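Local coordinates for protein pyruvate kinase (Pseudomonas aeruginosa, PDB 6QXL) that probably catalyses the last step of glycolysis, transferring phosphate from phosphoenolpyruvate to ADP to give pyruvate and ATP, at residues 84-89 with 152-157; 132-137 with 146-151; 200-205 with 218-223; 379-384 with 456-461; 402-407 with 419-424. One frame throughout, in Å; residues are numbered along the deposited sequence.

Contact 1: 84-89 with 152-157; sequences IELQVG and GPLSDH
Ile84 N donates a hydrogen bond to Leu154 O across 2.9 Å; the bond is nearly straight (168° at the hydrogen) and meets the acceptor almost in line with its C=O. Leu154 N returns a similar bond to Ile84 O, and Leu86 exchanges a second pair of backbone bonds with Gly152. Between these two hydrogen-bonded antiparallel pairs, Glu85 faces Pro153 as a non-hydrogen-bonded pair. Proline suits that position because no N-H is needed there toward the partner strand; the CA-H of Pro153 points at that strand, Pro153 CA lying 3.3 Å from Ile84 O in a CA-H...O contact.

On one face of this two-stranded ribbon the apolar residues gather. Ile84 CG1 is placed between the backbone N and the carbonyl carbon (chi1 61°), and the isoleucine lies side by side with Leu154, its CG1 3.9 Å from Leu154 CB. Leu86 slants against the same leucine, with Leu86 CD1 4.0 Å from Leu154 CD2. On the other face Glu85 bends at chi2 (-81°), and its carboxylate lies beside the proline ring, Glu85 OE1 being 3.5 Å from Pro153 CB. Gly152 suits its backbone angles, since a CB there would collide with Pro153 CD and with the preceding carbonyl.

The ribbon belongs to the B domain, the lid that pyruvate kinases carry as an insertion in their barrel. Its apolar face, formed by Ile84, Leu86 and Leu154, is covered by Val132 and Met134 of strand 132-139 and Phe92 of strand 91-95.

Contact 2: 132-137 with 146-151; sequences VVMVVE and CRVLIG
Glu137 and Arg147 form a salt bridge in which Arg147 NH1 donates to Glu137 OE2 at 2.9 Å. The carboxylate oxygen lies in the guanidinium plane but is itself met on its anti side, and the two flat groups are turned 51° against each other. Over one face of the guanidinium sits Val135 CG1, offset toward the rim, with Arg147 NH2 3.8 Å away. That methyl takes the place between the backbone N and the carbonyl carbon (chi1 59°). From across the hairpin Leu149 comes up on it, Leu149 CD2 being 3.9 Å from Val135 CG1.

Behind these side chains stands an antiparallel hairpin, strands 132-139 and 143-148. Val135 and Arg147 exchange two backbone bonds, then the register slips by one residue: Leu149 and Ile150 both face Val133 in a classic beta bulge. Val133 O accepts from Leu149 N (2.8 Å) and Ile150 N (3.1 Å), both arriving from the same face of its plane. The opposite face of the hairpin is apolar, Met134 CB touching Cys146 CB at 4.0 Å, and packs on Phe94. In the assembly, Ile150 also packs on Met293 of the second subunit.

Lys91 makes a second salt bridge to Glu137 OE2. With two cations on one oxygen, Glu137 is probably held ionised, while the methyl of Val135 over one face of the guanidinium may limit water's approach from that side.

Contact 3: 200-205 with 218-223; sequences KDMEYA and LVAKIE. With MG (magnesium ion), chain N.
Met202 bends over Ala220 and Leu218, joining helix 199-211 to strand 217-222 in a beta-alpha-beta unit of the TIM barrel. The short axes run roughly antiparallel, 149° apart and 9.9 Å at closest approach, as expected for a barrel helix lying outside the strand that follows it.

The bend at chi2 (-51°) sets Met202 SD 3.8 Å from Ala220 CB, and the bend at chi3 (-66°) turns Met202 CE to within 3.9 Å of Leu218 CB. A flexible thioether can fit such a seam, and alanine on the strand is small enough to let the helix close in. Leu218 reaches back to the helix backbone, its CD1 3.7 Å from Met202 O. Val193 of the preceding strand and Leu237 of helix 231-239 also touch Met202.

Val219 points away from the helix, and the end of Lys221 also leads away from it, NZ forming a salt bridge with Asp68 and a hydrogen bond to a bound malonate. At the strand's C-terminal end Glu223, with Asp250, binds a magnesium ion. The modelled bond from Glu223 OE2 to the magnesium, 1.6 Å, is implausibly short, so its length is doubtful; a water lies 2.6 Å from the ion.

Contact 4: 379-384 with 456-461; sequences AIICLT and VILTKG. With G6P (6-O-phosphono-alpha-D-glucopyranose), chain M.
Strands 379-383 and 456-461 run parallel, 14° apart, and are laced by four backbone hydrogen bonds, the shortest from Ile381 N to Ile457 O at 2.7 Å. Ile381 carries much of the side-chain contact, and its two branches divide the work: Ile381 CD1 touches Val456 CG1 at 3.6 Å, while Ile381 CG2 meets Leu458 CG at 4.0 Å. A beta-branched residue suits an extended strand and here spans two neighbours. Ala379 presents only a methyl, with its CB 3.9 Å from Val456 CG2.

These are inner strands of the alpha/beta C-terminal domain, whose sheet is covered on both sides. Ile380, Ile457, Cys382 and Thr459 face helices 359-373 and 388-394; Ile381 packs on helix 436-446.

At their C-terminal ends the strands open onto the bound glucose 6-phosphate, in a pocket consistent with the allosteric regulator site of the enzyme. Thr459 OG1 stands between the backbone N and the carbonyl carbon (chi1 67°), and a water bridges it at 2.8 Å to Leu383 O, to which the water donates. Thr384 OG1 is anti to its backbone N (chi1 178°) and donates to phosphate oxygen O2P; the modelled 2.3 Å from OG1 to O2P is very short and doubtful in detail. The same hydroxyl is hydrogen-bonded to Gly387 N, which helps hold it in place. Gly461 suits the sugar side of the pocket, where a CB would collide with O3 of the ligand; its N lies 2.9 Å from that O3.

Contact 5: 402-407 with 419-424; sequences IYAYSP and RGVETI
The torsions of Tyr405 bring its ring to Ile424: CG is anti to the carbonyl carbon (chi1 -76°), and chi2 of 56° turns the flat ring, suited to the place by its broad face, toward the branched isoleucine. Ile424 CB lies over the centre of that ring, 3.9 Å from the centroid, as a CH-pi contact, and Ile424 CG2 adds a touch at 3.8 Å to Tyr405 CE2. Ile424 also meets Tyr403 obliquely, its CG1 3.8 Å from Tyr403 CD1. Alongside the Tyr403 ring runs Glu422, with OE1 3.6 Å from Tyr403 CE1 and the carboxylate plane turned 62° from the ring.

The two strands are parallel and joined through helix 409-414 as a beta-alpha-beta crossover in the C-terminal domain. The backbone bonds run from Ile402 N with Gly420 O to a weak last one from Ser406 N to Ile424 O; Ala404 N to Glu422 O is 2.8 Å. Gly420 suits the positive phi just before strand 421-425.

On the other face small and branched side chains pack beneath helix 388-394, Ala404 CB being 3.8 Å from Val421 CG1. Tyr405 OH is hydrogen-bonded to Ala440 O of helix 436-446.

In the fold
Contacts 1 and 2 lie together in the lid domain, centres 10 Å apart, and are joined by a probable hydrogen bond from Gly89 N to Val148 O at 2.9 Å; 146-151 leads directly into 152-157. Contact 3, in the barrel, carries the magnesium ligand Glu223, and its centre is about 33 Å from that of contact 1. Contacts 4 and 5 share one sheet, again with centres 10 Å apart: strand 377-383 neighbours strand 402-406, and Ile380 O probably accepts from Tyr403 N at 2.9 Å. Contact 4 lines the glucose 6-phosphate pocket, the probable effector site, its centre about 32 Å from that of contact 3; the magnesium is 31.2 Å from O1P of the ligand.

Contact 1: 84-89 with 152-157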
# COMPACT_ATOMS: atom_id res chain seq x y z
N ILE A 84 53.52 -7.14 23.30
CA ILE A 84 53.59 -8.56 23.64
C ILE A 84 52.66 -9.33 22.71
O ILE A 84 51.82 -8.75 22.03
CB ILE A 84 53.20 -8.87 25.11
CG1 ILE A 84 51.75 -8.41 25.39
CG2 ILE A 84 54.14 -8.18 26.08
CD1 ILE A 84 51.09 -9.11 26.57
N GLU A 85 52.79 -10.64 22.74
CA GLU A 85 51.94 -11.55 21.99
C GLU A 85 51.35 -12.57 22.94
O GLU A 85 52.04 -13.13 23.76
CB GLU A 85 52.80 -12.27 20.93
CG GLU A 85 52.83 -11.58 19.57
CD GLU A 85 51.60 -11.86 18.72
OE1 GLU A 85 51.45 -11.11 17.72
OE2 GLU A 85 50.85 -12.87 18.94
N LEU A 86 50.05 -12.83 22.80
CA LEU A 86 49.31 -13.72 23.69
C LEU A 86 48.66 -14.82 22.92
O LEU A 86 48.18 -14.61 21.81
CB LEU A 86 48.23 -12.96 24.48
CG LEU A 86 48.66 -11.94 25.51
CD1 LEU A 86 47.46 -11.09 25.96
CD2 LEU A 86 49.27 -12.68 26.70
N GLN A 87 48.66 -16.01 23.53
CA GLN A 87 48.10 -17.21 22.93
C GLN A 87 46.85 -17.64 23.71
O GLN A 87 46.70 -17.37 24.90
CB GLN A 87 49.11 -18.33 22.93
CG GLN A 87 50.34 -18.00 22.11
CD GLN A 87 51.27 -19.18 21.98
OE1 GLN A 87 50.86 -20.37 21.92
NE2 GLN A 87 52.57 -18.89 21.90
N VAL A 88 45.98 -18.35 23.01
CA VAL A 88 44.77 -18.86 23.61
C VAL A 88 45.14 -19.71 24.82
O VAL A 88 46.08 -20.49 24.77
CB VAL A 88 43.93 -19.67 22.60
CG1 VAL A 88 42.65 -20.20 23.28
CG2 VAL A 88 43.60 -18.77 21.38
N GLY A 89 44.43 -19.51 25.93
CA GLY A 89 44.67 -20.24 27.17
C GLY A 89 45.63 -19.57 28.13
O GLY A 89 45.64 -19.92 29.32
N GLY A 152 46.47 -12.77 20.12
CA GLY A 152 46.94 -11.72 19.25
C GLY A 152 47.92 -10.82 19.95
O GLY A 152 48.32 -11.09 21.08
N PRO A 153 48.33 -9.74 19.31
CA PRO A 153 49.24 -8.81 19.95
C PRO A 153 48.55 -7.80 20.85
O PRO A 153 47.37 -7.51 20.67
CB PRO A 153 49.91 -8.11 18.75
CG PRO A 153 48.84 -8.10 17.72
CD PRO A 153 48.07 -9.39 17.90
N LEU A 154 49.30 -7.25 21.79
CA LEU A 154 48.83 -6.18 22.66
C LEU A 154 49.95 -5.17 22.78
O LEU A 154 51.11 -5.55 22.92
CB LEU A 154 48.46 -6.74 24.04
CG LEU A 154 47.15 -6.30 24.71
CD1 LEU A 154 45.95 -6.46 23.78
CD2 LEU A 154 46.84 -7.13 25.94
N SER A 155 49.63 -3.89 22.79
CA SER A 155 50.64 -2.86 22.86
C SER A 155 50.14 -1.68 23.71
O SER A 155 48.98 -1.65 24.12
CB SER A 155 51.01 -2.42 21.44
OG SER A 155 49.93 -1.70 20.84
N ASP A 156 51.02 -0.70 23.93
CA ASP A 156 50.74 0.41 24.83
C ASP A 156 49.41 1.09 24.46
O ASP A 156 49.08 1.26 23.30
CB ASP A 156 51.85 1.45 24.83
CG ASP A 156 53.19 0.91 25.35
OD1 ASP A 156 53.34 -0.33 25.52
OD2 ASP A 156 54.15 1.73 25.51
N HIS A 157 48.65 1.43 25.50
CA HIS A 157 47.45 2.24 25.40
C HIS A 157 46.34 1.68 24.52
O HIS A 157 45.50 2.44 24.08
CB HIS A 157 47.81 3.67 24.94
CG HIS A 157 48.77 4.37 25.83
ND1 HIS A 157 48.64 4.40 27.21
CD2 HIS A 157 49.94 5.00 25.54
CE1 HIS A 157 49.65 5.08 27.73
NE2 HIS A 157 50.45 5.44 26.73

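Contact 2: 132-137 with 146-151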
# COMPACT_ATOMS: atom_id res chain seq x y z
N VAL A 132 41.66 -8.99 20.41
CA VAL A 132 41.99 -9.89 21.50
C VAL A 132 40.79 -9.97 22.43
O VAL A 132 40.14 -8.97 22.68
CB VAL A 132 43.23 -9.39 22.26
CG1 VAL A 132 43.46 -10.18 23.55
CG2 VAL A 132 44.47 -9.49 21.37
N VAL A 133 40.49 -11.16 22.91
CA VAL A 133 39.34 -11.37 23.79
C VAL A 133 39.77 -12.19 25.00
O VAL A 133 40.49 -13.18 24.87
CB VAL A 133 38.18 -12.11 23.07
CG1 VAL A 133 36.99 -12.31 24.01
CG2 VAL A 133 37.77 -11.36 21.82
N MET A 134 39.31 -11.76 26.18
CA MET A 134 39.61 -12.45 27.42
C MET A 134 38.36 -12.62 28.25
O MET A 134 37.39 -11.87 28.09
CB MET A 134 40.63 -11.66 28.23
CG MET A 134 41.82 -11.23 27.40
SD MET A 134 43.14 -10.82 28.52
CE MET A 134 44.27 -9.97 27.41
N VAL A 135 38.39 -13.61 29.14
CA VAL A 135 37.32 -13.82 30.10
C VAL A 135 37.89 -13.66 31.52
O VAL A 135 38.99 -14.13 31.80
CB VAL A 135 36.63 -15.19 29.90
CG1 VAL A 135 37.63 -16.34 30.04
CG2 VAL A 135 35.45 -15.34 30.87
N VAL A 136 37.12 -13.02 32.39
CA VAL A 136 37.54 -12.77 33.76
C VAL A 136 37.34 -14.05 34.58
O VAL A 136 36.22 -14.56 34.69
CB VAL A 136 36.73 -11.62 34.39
CG1 VAL A 136 37.10 -11.41 35.86
CG2 VAL A 136 36.95 -10.33 33.61
N GLU A 137 38.43 -14.58 35.13
CA GLU A 137 38.38 -15.80 35.96
C GLU A 137 38.30 -15.49 37.45
O GLU A 137 37.68 -16.26 38.19
CB GLU A 137 39.63 -16.66 35.70
CG GLU A 137 39.60 -17.50 34.40
CD GLU A 137 40.77 -18.46 34.29
OE1 GLU A 137 41.84 -18.17 34.89
OE2 GLU A 137 40.66 -19.46 33.55
N CYS A 146 42.55 -12.99 34.19
CA CYS A 146 41.83 -13.43 33.01
C CYS A 146 42.51 -14.58 32.29
O CYS A 146 43.70 -14.86 32.47
CB CYS A 146 41.68 -12.25 32.05
SG CYS A 146 40.95 -10.76 32.78
N ARG A 147 41.72 -15.24 31.45
CA ARG A 147 42.20 -16.23 30.50
C ARG A 147 41.95 -15.70 29.08
O ARG A 147 40.86 -15.15 28.80
CB ARG A 147 41.44 -17.55 30.69
CG ARG A 147 42.08 -18.72 29.98
CD ARG A 147 41.34 -20.03 30.19
NE ARG A 147 40.03 -20.07 29.54
CZ ARG A 147 38.83 -19.97 30.12
NH1 ARG A 147 38.71 -19.78 31.44
NH2 ARG A 147 37.74 -20.07 29.38
N VAL A 148 42.92 -15.87 28.20
CA VAL A 148 42.78 -15.42 26.82
C VAL A 148 41.91 -16.42 26.04
O VAL A 148 42.17 -17.62 26.02
CB VAL A 148 44.15 -15.27 26.14
CG1 VAL A 148 44.01 -14.93 24.65
CG2 VAL A 148 45.00 -14.23 26.88
N LEU A 149 40.85 -15.89 25.42
CA LEU A 149 39.97 -16.68 24.56
C LEU A 149 40.42 -16.59 23.10
O LEU A 149 40.39 -17.59 22.37
CB LEU A 149 38.53 -16.20 24.67
CG LEU A 149 37.86 -16.53 26.02
CD1 LEU A 149 36.39 -16.13 25.97
CD2 LEU A 149 38.05 -18.00 26.50
N ILE A 150 40.81 -15.39 22.67
CA ILE A 150 41.30 -15.16 21.32
C ILE A 150 42.59 -14.37 21.44
O ILE A 150 42.61 -13.27 21.98
CB ILE A 150 40.27 -14.40 20.47
CG1 ILE A 150 39.08 -15.32 20.16
CG2 ILE A 150 40.90 -13.86 19.18
CD1 ILE A 150 37.77 -14.60 19.90
N GLY A 151 43.66 -14.96 20.91
CA GLY A 151 44.98 -14.39 21.03
C GLY A 151 45.26 -13.31 20.02
O GLY A 151 44.46 -13.02 19.17

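Contact 3: 200-205 with 218-223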
# COMPACT_ATOMS: atom_id res chain seq x y z
N LYS A 200 21.26 14.12 28.09
CA LYS A 200 22.02 14.96 29.05
C LYS A 200 23.49 15.11 28.63
O LYS A 200 24.05 16.20 28.65
CB LYS A 200 21.94 14.42 30.48
CG LYS A 200 20.55 14.30 31.07
CD LYS A 200 20.54 13.43 32.34
CE LYS A 200 19.13 13.06 32.85
NZ LYS A 200 18.40 14.22 33.44
N ASP A 201 24.10 14.02 28.22
CA ASP A 201 25.51 14.01 27.82
C ASP A 201 25.75 14.96 26.65
O ASP A 201 26.77 15.68 26.61
CB ASP A 201 25.98 12.61 27.48
CG ASP A 201 25.85 11.63 28.66
OD1 ASP A 201 25.84 12.11 29.82
OD2 ASP A 201 25.78 10.41 28.46
N MET A 202 24.80 15.00 25.71
CA MET A 202 24.91 15.89 24.57
C MET A 202 24.62 17.34 24.93
O MET A 202 25.24 18.25 24.36
CB MET A 202 23.96 15.46 23.44
CG MET A 202 24.27 14.12 22.77
SD MET A 202 25.95 13.91 22.20
CE MET A 202 26.00 15.15 20.90
N GLU A 203 23.68 17.57 25.84
CA GLU A 203 23.38 18.93 26.30
C GLU A 203 24.58 19.53 27.04
O GLU A 203 24.91 20.70 26.83
CB GLU A 203 22.15 18.96 27.18
CG GLU A 203 20.86 18.85 26.40
CD GLU A 203 19.73 18.19 27.19
OE1 GLU A 203 19.87 17.87 28.39
OE2 GLU A 203 18.65 17.96 26.59
N TYR A 204 25.23 18.72 27.87
CA TYR A 204 26.44 19.15 28.55
C TYR A 204 27.52 19.56 27.55
O TYR A 204 28.14 20.61 27.67
CB TYR A 204 26.95 18.04 29.49
CG TYR A 204 28.11 18.42 30.39
CD1 TYR A 204 28.38 19.77 30.73
CD2 TYR A 204 28.90 17.44 30.97
CE1 TYR A 204 29.43 20.09 31.56
CE2 TYR A 204 29.95 17.76 31.82
CZ TYR A 204 30.22 19.09 32.09
OH TYR A 204 31.21 19.45 32.95
N ALA A 205 27.73 18.72 26.54
CA ALA A 205 28.74 19.03 25.52
C ALA A 205 28.39 20.31 24.77
O ALA A 205 29.28 21.09 24.44
CB ALA A 205 28.90 17.87 24.58
N LEU A 218 26.82 19.45 16.58
CA LEU A 218 27.20 18.31 17.38
C LEU A 218 26.77 16.97 16.77
O LEU A 218 25.63 16.80 16.37
CB LEU A 218 26.59 18.41 18.76
CG LEU A 218 27.25 19.38 19.70
CD1 LEU A 218 26.46 19.35 21.00
CD2 LEU A 218 28.71 19.00 19.98
N VAL A 219 27.70 16.02 16.75
CA VAL A 219 27.44 14.67 16.29
C VAL A 219 27.44 13.71 17.46
O VAL A 219 28.44 13.59 18.15
CB VAL A 219 28.49 14.20 15.29
CG1 VAL A 219 28.10 12.84 14.73
CG2 VAL A 219 28.65 15.23 14.18
N ALA A 220 26.33 13.01 17.67
CA ALA A 220 26.27 11.95 18.67
C ALA A 220 26.70 10.63 18.08
O ALA A 220 26.09 10.14 17.14
CB ALA A 220 24.87 11.82 19.24
N LYS A 221 27.76 10.06 18.62
CA LYS A 221 28.21 8.74 18.21
C LYS A 221 27.44 7.68 18.97
O LYS A 221 27.50 7.63 20.17
CB LYS A 221 29.70 8.60 18.44
CG LYS A 221 30.51 9.52 17.53
CD LYS A 221 31.94 9.65 17.98
CE LYS A 221 32.71 8.34 17.84
NZ LYS A 221 34.15 8.53 18.08
N ILE A 222 26.70 6.84 18.25
CA ILE A 222 25.90 5.79 18.86
C ILE A 222 26.81 4.56 19.04
O ILE A 222 27.01 3.81 18.11
CB ILE A 222 24.66 5.45 18.01
CG1 ILE A 222 23.92 6.72 17.57
CG2 ILE A 222 23.73 4.52 18.76
CD1 ILE A 222 23.62 7.69 18.67
N GLU A 223 27.43 4.45 20.20
CA GLU A 223 28.36 3.40 20.58
C GLU A 223 28.03 2.67 21.89
O GLU A 223 28.76 1.82 22.28
CB GLU A 223 29.76 4.00 20.79
CG GLU A 223 30.48 4.57 19.58
CD GLU A 223 31.85 5.16 19.88
OE1 GLU A 223 31.89 6.12 20.62
OE2 GLU A 223 32.88 4.71 19.33
MG MG N . 34.29 4.37 18.61
O HOH W 1 36.62 3.29 18.42

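Contact 4: 379-384 with 456-461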
# COMPACT_ATOMS: atom_id res chain seq x y z
N ALA A 379 16.98 21.36 -10.82
CA ALA A 379 17.73 21.79 -9.65
C ALA A 379 16.86 22.55 -8.68
O ALA A 379 15.82 23.04 -9.05
CB ALA A 379 18.93 22.65 -10.06
N ILE A 380 17.31 22.62 -7.44
CA ILE A 380 16.65 23.40 -6.41
C ILE A 380 17.62 24.43 -5.88
O ILE A 380 18.66 24.08 -5.35
CB ILE A 380 16.17 22.51 -5.26
CG1 ILE A 380 15.15 21.49 -5.78
CG2 ILE A 380 15.62 23.38 -4.12
CD1 ILE A 380 14.56 20.64 -4.72
N ILE A 381 17.26 25.71 -6.05
CA ILE A 381 18.04 26.84 -5.56
C ILE A 381 17.44 27.19 -4.22
O ILE A 381 16.37 27.77 -4.13
CB ILE A 381 17.96 28.01 -6.55
CG1 ILE A 381 18.66 27.62 -7.85
CG2 ILE A 381 18.59 29.27 -5.98
CD1 ILE A 381 18.53 28.66 -8.95
N CYS A 382 18.16 26.85 -3.16
CA CYS A 382 17.68 27.11 -1.82
C CYS A 382 18.52 28.21 -1.20
O CYS A 382 19.66 27.98 -0.79
CB CYS A 382 17.73 25.83 -1.00
SG CYS A 382 17.17 26.10 0.68
N LEU A 383 17.97 29.42 -1.13
CA LEU A 383 18.64 30.53 -0.47
C LEU A 383 18.50 30.30 1.01
O LEU A 383 17.40 30.30 1.53
CB LEU A 383 18.03 31.87 -0.86
CG LEU A 383 17.86 32.20 -2.33
CD1 LEU A 383 17.53 33.69 -2.45
CD2 LEU A 383 19.07 31.83 -3.18
N THR A 384 19.63 30.13 1.69
CA THR A 384 19.62 29.79 3.09
C THR A 384 20.70 30.53 3.85
O THR A 384 21.79 30.75 3.34
CB THR A 384 19.77 28.25 3.30
OG1 THR A 384 19.79 27.94 4.71
CG2 THR A 384 21.03 27.72 2.61
N VAL A 456 13.46 25.14 -12.72
CA VAL A 456 14.19 25.19 -11.47
C VAL A 456 13.24 25.61 -10.36
O VAL A 456 12.27 26.31 -10.61
CB VAL A 456 15.40 26.17 -11.64
CG1 VAL A 456 15.59 27.21 -10.54
CG2 VAL A 456 16.63 25.34 -11.77
N ILE A 457 13.56 25.22 -9.15
CA ILE A 457 12.79 25.66 -7.98
C ILE A 457 13.66 26.62 -7.19
O ILE A 457 14.84 26.33 -6.96
CB ILE A 457 12.37 24.49 -7.07
CG1 ILE A 457 11.30 23.66 -7.77
CG2 ILE A 457 11.86 25.00 -5.72
CD1 ILE A 457 10.83 22.47 -6.97
N LEU A 458 13.10 27.74 -6.78
CA LEU A 458 13.79 28.65 -5.90
C LEU A 458 12.99 28.79 -4.63
O LEU A 458 11.78 28.97 -4.69
CB LEU A 458 13.97 30.01 -6.58
CG LEU A 458 14.94 30.97 -5.86
CD1 LEU A 458 15.60 31.87 -6.87
CD2 LEU A 458 14.27 31.81 -4.79
N THR A 459 13.67 28.71 -3.49
CA THR A 459 13.02 28.95 -2.21
C THR A 459 13.73 30.06 -1.48
O THR A 459 14.95 30.20 -1.58
CB THR A 459 13.01 27.68 -1.29
OG1 THR A 459 14.35 27.35 -0.88
CG2 THR A 459 12.38 26.49 -2.02
N LYS A 460 12.96 30.83 -0.74
CA LYS A 460 13.49 31.95 0.02
C LYS A 460 12.46 32.41 1.02
O LYS A 460 11.36 31.86 1.10
CB LYS A 460 13.88 33.09 -0.91
CG LYS A 460 12.70 33.75 -1.59
CD LYS A 460 13.12 34.96 -2.42
CE LYS A 460 11.81 35.66 -2.82
NZ LYS A 460 12.00 36.71 -3.84
N GLY A 461 12.82 33.44 1.77
CA GLY A 461 11.90 34.14 2.66
C GLY A 461 11.73 35.58 2.21
O GLY A 461 12.09 35.94 1.07
C1 G6P M . 16.63 32.91 2.92
C2 G6P M . 16.82 34.35 3.35
C3 G6P M . 15.75 34.53 4.42
C4 G6P M . 15.44 33.29 5.23
C5 G6P M . 16.75 32.51 5.26
C6 G6P M . 16.65 31.37 6.25
O1 G6P M . 17.33 32.86 1.68
O2 G6P M . 18.18 34.65 3.78
O3 G6P M . 14.63 34.79 3.63
O4 G6P M . 14.88 33.63 6.53
O5 G6P M . 17.09 32.04 3.96
O6 G6P M . 17.44 30.24 5.93
P G6P M . 17.56 28.98 6.99
O1P G6P M . 18.77 29.24 7.85
O2P G6P M . 17.72 28.06 5.80
O3P G6P M . 16.40 28.85 8.00
O HOH W 2 15.12 28.82 1.42

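Contact 5: 402-407 with 419-424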
# COMPACT_ATOMS: atom_id res chain seq x y z
N ILE A 402 20.24 19.57 -4.88
CA ILE A 402 19.88 20.63 -3.96
C ILE A 402 21.08 21.56 -3.78
O ILE A 402 22.14 21.14 -3.31
CB ILE A 402 19.49 20.04 -2.60
CG1 ILE A 402 18.31 19.08 -2.77
CG2 ILE A 402 19.17 21.16 -1.60
CD1 ILE A 402 17.95 18.29 -1.54
N TYR A 403 20.93 22.82 -4.16
CA TYR A 403 22.00 23.82 -4.02
C TYR A 403 21.73 24.76 -2.87
O TYR A 403 20.72 25.44 -2.88
CB TYR A 403 22.15 24.57 -5.31
CG TYR A 403 22.62 23.68 -6.43
CD1 TYR A 403 23.97 23.37 -6.56
CD2 TYR A 403 21.74 23.15 -7.34
CE1 TYR A 403 24.41 22.54 -7.58
CE2 TYR A 403 22.19 22.34 -8.38
CZ TYR A 403 23.52 22.04 -8.48
OH TYR A 403 23.95 21.24 -9.48
N ALA A 404 22.61 24.76 -1.88
CA ALA A 404 22.52 25.68 -0.75
C ALA A 404 23.29 26.97 -1.09
O ALA A 404 24.54 26.98 -1.14
CB ALA A 404 23.10 25.03 0.51
N TYR A 405 22.53 28.03 -1.38
CA TYR A 405 23.05 29.36 -1.63
C TYR A 405 23.18 30.10 -0.30
O TYR A 405 22.18 30.36 0.38
CB TYR A 405 22.13 30.14 -2.56
CG TYR A 405 22.20 29.74 -4.03
CD1 TYR A 405 21.98 28.43 -4.44
CD2 TYR A 405 22.43 30.67 -5.01
CE1 TYR A 405 22.02 28.09 -5.79
CE2 TYR A 405 22.49 30.33 -6.36
CZ TYR A 405 22.28 29.04 -6.74
OH TYR A 405 22.32 28.69 -8.07
N SER A 406 24.41 30.42 0.08
CA SER A 406 24.63 31.12 1.32
C SER A 406 25.83 32.04 1.21
O SER A 406 26.77 31.76 0.45
CB SER A 406 24.82 30.14 2.47
OG SER A 406 24.67 30.77 3.72
N PRO A 407 25.80 33.16 1.92
CA PRO A 407 26.97 34.01 1.95
C PRO A 407 27.98 33.57 3.02
O PRO A 407 29.16 33.86 2.87
CB PRO A 407 26.37 35.37 2.29
CG PRO A 407 25.19 35.05 3.15
CD PRO A 407 24.65 33.77 2.60
N ARG A 419 23.46 14.88 2.42
CA ARG A 419 23.34 14.11 1.20
C ARG A 419 22.63 14.91 0.10
O ARG A 419 21.55 15.43 0.32
CB ARG A 419 22.58 12.81 1.44
CG ARG A 419 22.43 11.95 0.19
CD ARG A 419 21.92 10.58 0.55
NE ARG A 419 21.57 9.79 -0.64
CZ ARG A 419 21.56 8.46 -0.69
NH1 ARG A 419 21.91 7.75 0.38
NH2 ARG A 419 21.22 7.84 -1.81
N GLY A 420 23.25 14.95 -1.08
CA GLY A 420 22.65 15.56 -2.26
C GLY A 420 22.76 17.09 -2.33
O GLY A 420 22.25 17.67 -3.28
N VAL A 421 23.40 17.73 -1.35
CA VAL A 421 23.46 19.17 -1.29
C VAL A 421 24.85 19.67 -1.73
O VAL A 421 25.86 19.15 -1.29
CB VAL A 421 23.20 19.67 0.13
CG1 VAL A 421 23.20 21.20 0.18
CG2 VAL A 421 21.88 19.12 0.63
N GLU A 422 24.88 20.67 -2.61
CA GLU A 422 26.11 21.34 -3.01
C GLU A 422 26.05 22.80 -2.58
O GLU A 422 24.99 23.41 -2.57
CB GLU A 422 26.32 21.24 -4.52
CG GLU A 422 26.65 19.83 -5.04
CD GLU A 422 26.42 19.60 -6.54
OE1 GLU A 422 27.13 20.27 -7.30
OE2 GLU A 422 25.61 18.70 -6.92
N THR A 423 27.20 23.35 -2.22
CA THR A 423 27.27 24.76 -1.84
C THR A 423 27.49 25.64 -3.07
O THR A 423 28.32 25.34 -3.93
CB THR A 423 28.43 25.02 -0.91
OG1 THR A 423 28.31 24.17 0.23
CG2 THR A 423 28.39 26.42 -0.43
N ILE A 424 26.73 26.74 -3.11
CA ILE A 424 26.96 27.81 -4.06
C ILE A 424 27.09 29.11 -3.26
O ILE A 424 26.09 29.60 -2.74
CB ILE A 424 25.81 27.97 -5.06
CG1 ILE A 424 25.59 26.69 -5.88
CG2 ILE A 424 26.09 29.16 -5.97
CD1 ILE A 424 26.58 26.42 -6.97